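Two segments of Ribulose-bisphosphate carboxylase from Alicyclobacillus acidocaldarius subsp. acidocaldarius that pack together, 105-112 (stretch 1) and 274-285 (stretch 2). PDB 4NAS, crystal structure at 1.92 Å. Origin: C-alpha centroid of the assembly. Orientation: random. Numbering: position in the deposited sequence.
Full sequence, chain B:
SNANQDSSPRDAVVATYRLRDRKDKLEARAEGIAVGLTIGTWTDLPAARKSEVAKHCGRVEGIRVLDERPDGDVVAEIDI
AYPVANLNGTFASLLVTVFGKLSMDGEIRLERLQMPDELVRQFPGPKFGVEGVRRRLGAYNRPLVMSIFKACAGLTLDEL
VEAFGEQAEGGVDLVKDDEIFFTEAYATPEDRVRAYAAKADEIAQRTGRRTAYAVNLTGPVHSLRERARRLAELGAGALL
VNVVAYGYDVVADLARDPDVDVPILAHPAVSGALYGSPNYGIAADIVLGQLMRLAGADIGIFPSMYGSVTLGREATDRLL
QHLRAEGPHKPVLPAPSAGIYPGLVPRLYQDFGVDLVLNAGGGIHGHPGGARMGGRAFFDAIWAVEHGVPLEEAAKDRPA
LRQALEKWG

Stretch 1, residues 105-112: DGEIRLER
Stretch 2 (274-285) LYGSPNYGIAAD

How does the chain enter the contact? Gly106, at positive phi (70/-141), sets its O 3.2 Å from Tyr280 CE2. Glu107 (-77/96; chi1 and chi2 both t) lays its CG over one face of the Tyr280 ring, whose chi1 is m and chi2 82°, and Glu107 OE2 lies 3.5 Å from Asn279 CB.

What joins the backbones? From Ile108 (-153/145), whose side chain points away, through Leu110, stretch 1 is extended and runs parallel to stretch 2. A water bridges Ile108 O (2.9 Å) and Gly281 N (3.1 Å).

Why is so much of Arg109 (-145/133) covered, 134 Å²? Its chi1 to chi3 are t (chi3 -150°), and chi4 is -106°, carrying the guanidinium to backbone carbonyls: NE donates to Tyr280 O (3.1 Å) and weakly to Ser277 O (3.2 Å), while NH2 donates to Tyr275 O (3.0 Å). Its NH1 forms a salt bridge with Glu111 OE2 (2.9 Å).

What closes the contact? Leu110 N donates to Gly281 O at 2.9 Å and Ala283 N donates to Leu110 O at 2.9 Å, so Leu110 straddles Ile282, their CA atoms 4.7 Å apart. Leu110 (-80/118; t, p) and Ile282 (m, t) share a sheet face, with CD2 of Leu110 4.2 Å from CG2 of Ile282. Beyond them, two waters link Glu111 O (Glu111 at -105/-33) to the Asp285 carboxylate; Ala283 sits at the N-cap position, right before the helix.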

# COMPACT_ATOMS: atom_id res chain seq x y z
N ASP B 105 -3.53 -0.83 15.66
CA ASP B 105 -3.80 -1.10 17.07
C ASP B 105 -2.54 -1.48 17.83
O ASP B 105 -2.50 -2.53 18.47
CB ASP B 105 -4.87 -2.19 17.24
CG ASP B 105 -6.26 -1.72 16.80
OD1 ASP B 105 -6.43 -0.51 16.57
OD2 ASP B 105 -7.18 -2.57 16.70
N GLY B 106 -1.54 -0.61 17.77
CA GLY B 106 -0.27 -0.81 18.44
C GLY B 106 0.61 -1.91 17.88
O GLY B 106 0.72 -2.12 16.66
N GLU B 107 1.27 -2.65 18.77
CA GLU B 107 2.16 -3.72 18.32
C GLU B 107 1.39 -4.96 17.88
O GLU B 107 1.03 -5.79 18.70
CB GLU B 107 3.16 -4.09 19.42
CG GLU B 107 4.15 -5.14 18.98
CD GLU B 107 5.28 -5.32 19.97
OE1 GLU B 107 5.45 -4.42 20.83
OE2 GLU B 107 5.98 -6.35 19.89
N ILE B 108 1.15 -5.09 16.58
CA ILE B 108 0.39 -6.23 16.06
C ILE B 108 0.85 -6.44 14.62
O ILE B 108 1.17 -5.48 13.94
CB ILE B 108 -1.14 -5.95 16.06
CG1 ILE B 108 -1.91 -7.18 15.61
CG2 ILE B 108 -1.52 -4.69 15.21
CD1 ILE B 108 -3.39 -7.10 15.98
N ARG B 109 0.90 -7.69 14.18
CA ARG B 109 1.42 -8.02 12.85
C ARG B 109 0.65 -9.19 12.26
O ARG B 109 0.45 -10.21 12.93
CB ARG B 109 2.91 -8.36 12.97
CG ARG B 109 3.64 -8.74 11.69
CD ARG B 109 5.11 -9.07 12.02
NE ARG B 109 6.01 -8.76 10.92
CZ ARG B 109 6.58 -9.66 10.13
NH1 ARG B 109 6.34 -10.95 10.32
NH2 ARG B 109 7.38 -9.27 9.15
N LEU B 110 0.25 -9.05 11.00
CA LEU B 110 -0.44 -10.14 10.30
C LEU B 110 0.55 -11.19 9.78
O LEU B 110 1.42 -10.88 8.93
CB LEU B 110 -1.29 -9.57 9.15
CG LEU B 110 -2.03 -10.57 8.26
CD1 LEU B 110 -3.08 -11.35 9.06
CD2 LEU B 110 -2.68 -9.79 7.12
N GLU B 111 0.41 -12.42 10.28
CA GLU B 111 1.39 -13.49 10.11
C GLU B 111 0.94 -14.53 9.10
O GLU B 111 1.76 -15.16 8.42
CB GLU B 111 1.59 -14.22 11.45
CG GLU B 111 2.24 -13.39 12.55
CD GLU B 111 3.74 -13.30 12.40
OE1 GLU B 111 4.45 -13.98 13.16
OE2 GLU B 111 4.20 -12.56 11.50
N ARG B 112 -0.36 -14.76 9.04
CA ARG B 112 -0.88 -15.82 8.20
C ARG B 112 -2.31 -15.52 7.74
O ARG B 112 -3.13 -14.97 8.50
CB ARG B 112 -0.83 -17.17 8.93
CG ARG B 112 -1.27 -18.36 8.05
CD ARG B 112 -1.31 -19.69 8.80
NE ARG B 112 -1.53 -20.80 7.86
CZ ARG B 112 -1.65 -22.07 8.21
NH1 ARG B 112 -1.61 -22.41 9.49
NH2 ARG B 112 -1.84 -23.01 7.29
N LEU B 274 6.24 -2.64 4.61
CA LEU B 274 5.19 -3.44 5.23
C LEU B 274 5.79 -4.57 6.08
O LEU B 274 5.26 -4.88 7.13
CB LEU B 274 4.23 -4.02 4.19
CG LEU B 274 3.32 -2.99 3.48
CD1 LEU B 274 2.66 -3.59 2.26
CD2 LEU B 274 2.29 -2.41 4.45
N TYR B 275 6.90 -5.16 5.65
CA TYR B 275 7.38 -6.38 6.30
C TYR B 275 8.68 -6.26 7.10
O TYR B 275 9.06 -7.19 7.82
CB TYR B 275 7.47 -7.52 5.28
CG TYR B 275 8.63 -7.40 4.31
CD1 TYR B 275 9.94 -7.55 4.76
CD2 TYR B 275 8.43 -7.16 2.95
CE1 TYR B 275 11.01 -7.42 3.91
CE2 TYR B 275 9.51 -7.07 2.08
CZ TYR B 275 10.80 -7.20 2.59
OH TYR B 275 11.92 -7.12 1.82
N GLY B 276 9.36 -5.14 6.95
CA GLY B 276 10.69 -4.97 7.52
C GLY B 276 10.81 -5.17 9.02
O GLY B 276 11.77 -5.76 9.52
N SER B 277 9.81 -4.69 9.73
CA SER B 277 9.81 -4.79 11.18
C SER B 277 9.43 -6.21 11.61
O SER B 277 8.54 -6.83 11.04
CB SER B 277 8.83 -3.79 11.77
OG SER B 277 8.30 -4.30 12.98
N PRO B 278 10.08 -6.72 12.66
CA PRO B 278 9.68 -8.04 13.15
C PRO B 278 8.37 -8.04 13.94
O PRO B 278 7.82 -9.11 14.14
CB PRO B 278 10.85 -8.45 14.06
CG PRO B 278 11.48 -7.18 14.46
CD PRO B 278 11.33 -6.25 13.28
N ASN B 279 7.88 -6.88 14.36
CA ASN B 279 6.76 -6.80 15.30
C ASN B 279 5.54 -6.04 14.80
O ASN B 279 4.50 -6.01 15.47
CB ASN B 279 7.21 -6.16 16.61
CG ASN B 279 8.35 -6.91 17.26
OD1 ASN B 279 8.40 -8.14 17.25
ND2 ASN B 279 9.28 -6.16 17.83
N TYR B 280 5.66 -5.41 13.63
CA TYR B 280 4.56 -4.66 13.03
C TYR B 280 4.39 -5.08 11.57
O TYR B 280 5.28 -5.73 11.01
CB TYR B 280 4.83 -3.15 13.11
CG TYR B 280 4.89 -2.59 14.53
CD1 TYR B 280 6.05 -2.69 15.29
CD2 TYR B 280 3.80 -1.94 15.08
CE1 TYR B 280 6.11 -2.16 16.57
CE2 TYR B 280 3.85 -1.41 16.37
CZ TYR B 280 5.02 -1.52 17.10
OH TYR B 280 5.08 -1.01 18.37
N GLY B 281 3.26 -4.70 10.97
CA GLY B 281 3.03 -4.91 9.55
C GLY B 281 2.48 -6.25 9.12
O GLY B 281 1.73 -6.90 9.84
N ILE B 282 2.87 -6.68 7.92
CA ILE B 282 2.40 -7.91 7.32
C ILE B 282 3.61 -8.73 6.91
O ILE B 282 4.54 -8.18 6.32
CB ILE B 282 1.60 -7.60 6.03
CG1 ILE B 282 0.45 -6.64 6.32
CG2 ILE B 282 1.06 -8.87 5.41
CD1 ILE B 282 -0.26 -6.20 5.08
N ALA B 283 3.61 -10.04 7.20
CA ALA B 283 4.74 -10.92 6.85
C ALA B 283 5.14 -10.87 5.37
O ALA B 283 4.29 -10.81 4.48
CB ALA B 283 4.44 -12.36 7.26
N ALA B 284 6.44 -10.95 5.12
CA ALA B 284 6.92 -10.86 3.75
C ALA B 284 6.39 -11.95 2.84
O ALA B 284 6.18 -11.70 1.67
CB ALA B 284 8.43 -10.82 3.69
N ASP B 285 6.12 -13.15 3.36
CA ASP B 285 5.64 -14.20 2.47
C ASP B 285 4.22 -13.92 1.96
O ASP B 285 3.80 -14.43 0.91
CB ASP B 285 5.71 -15.58 3.14
CG ASP B 285 4.87 -15.66 4.38
OD1 ASP B 285 5.20 -14.93 5.35
OD2 ASP B 285 3.88 -16.42 4.39
O HOH W 1 0.99 -3.11 12.25
O HOH W 2 8.09 -11.62 7.47
O HOH W 3 4.55 -15.66 7.69
O HOH W 4 2.11 -16.72 6.21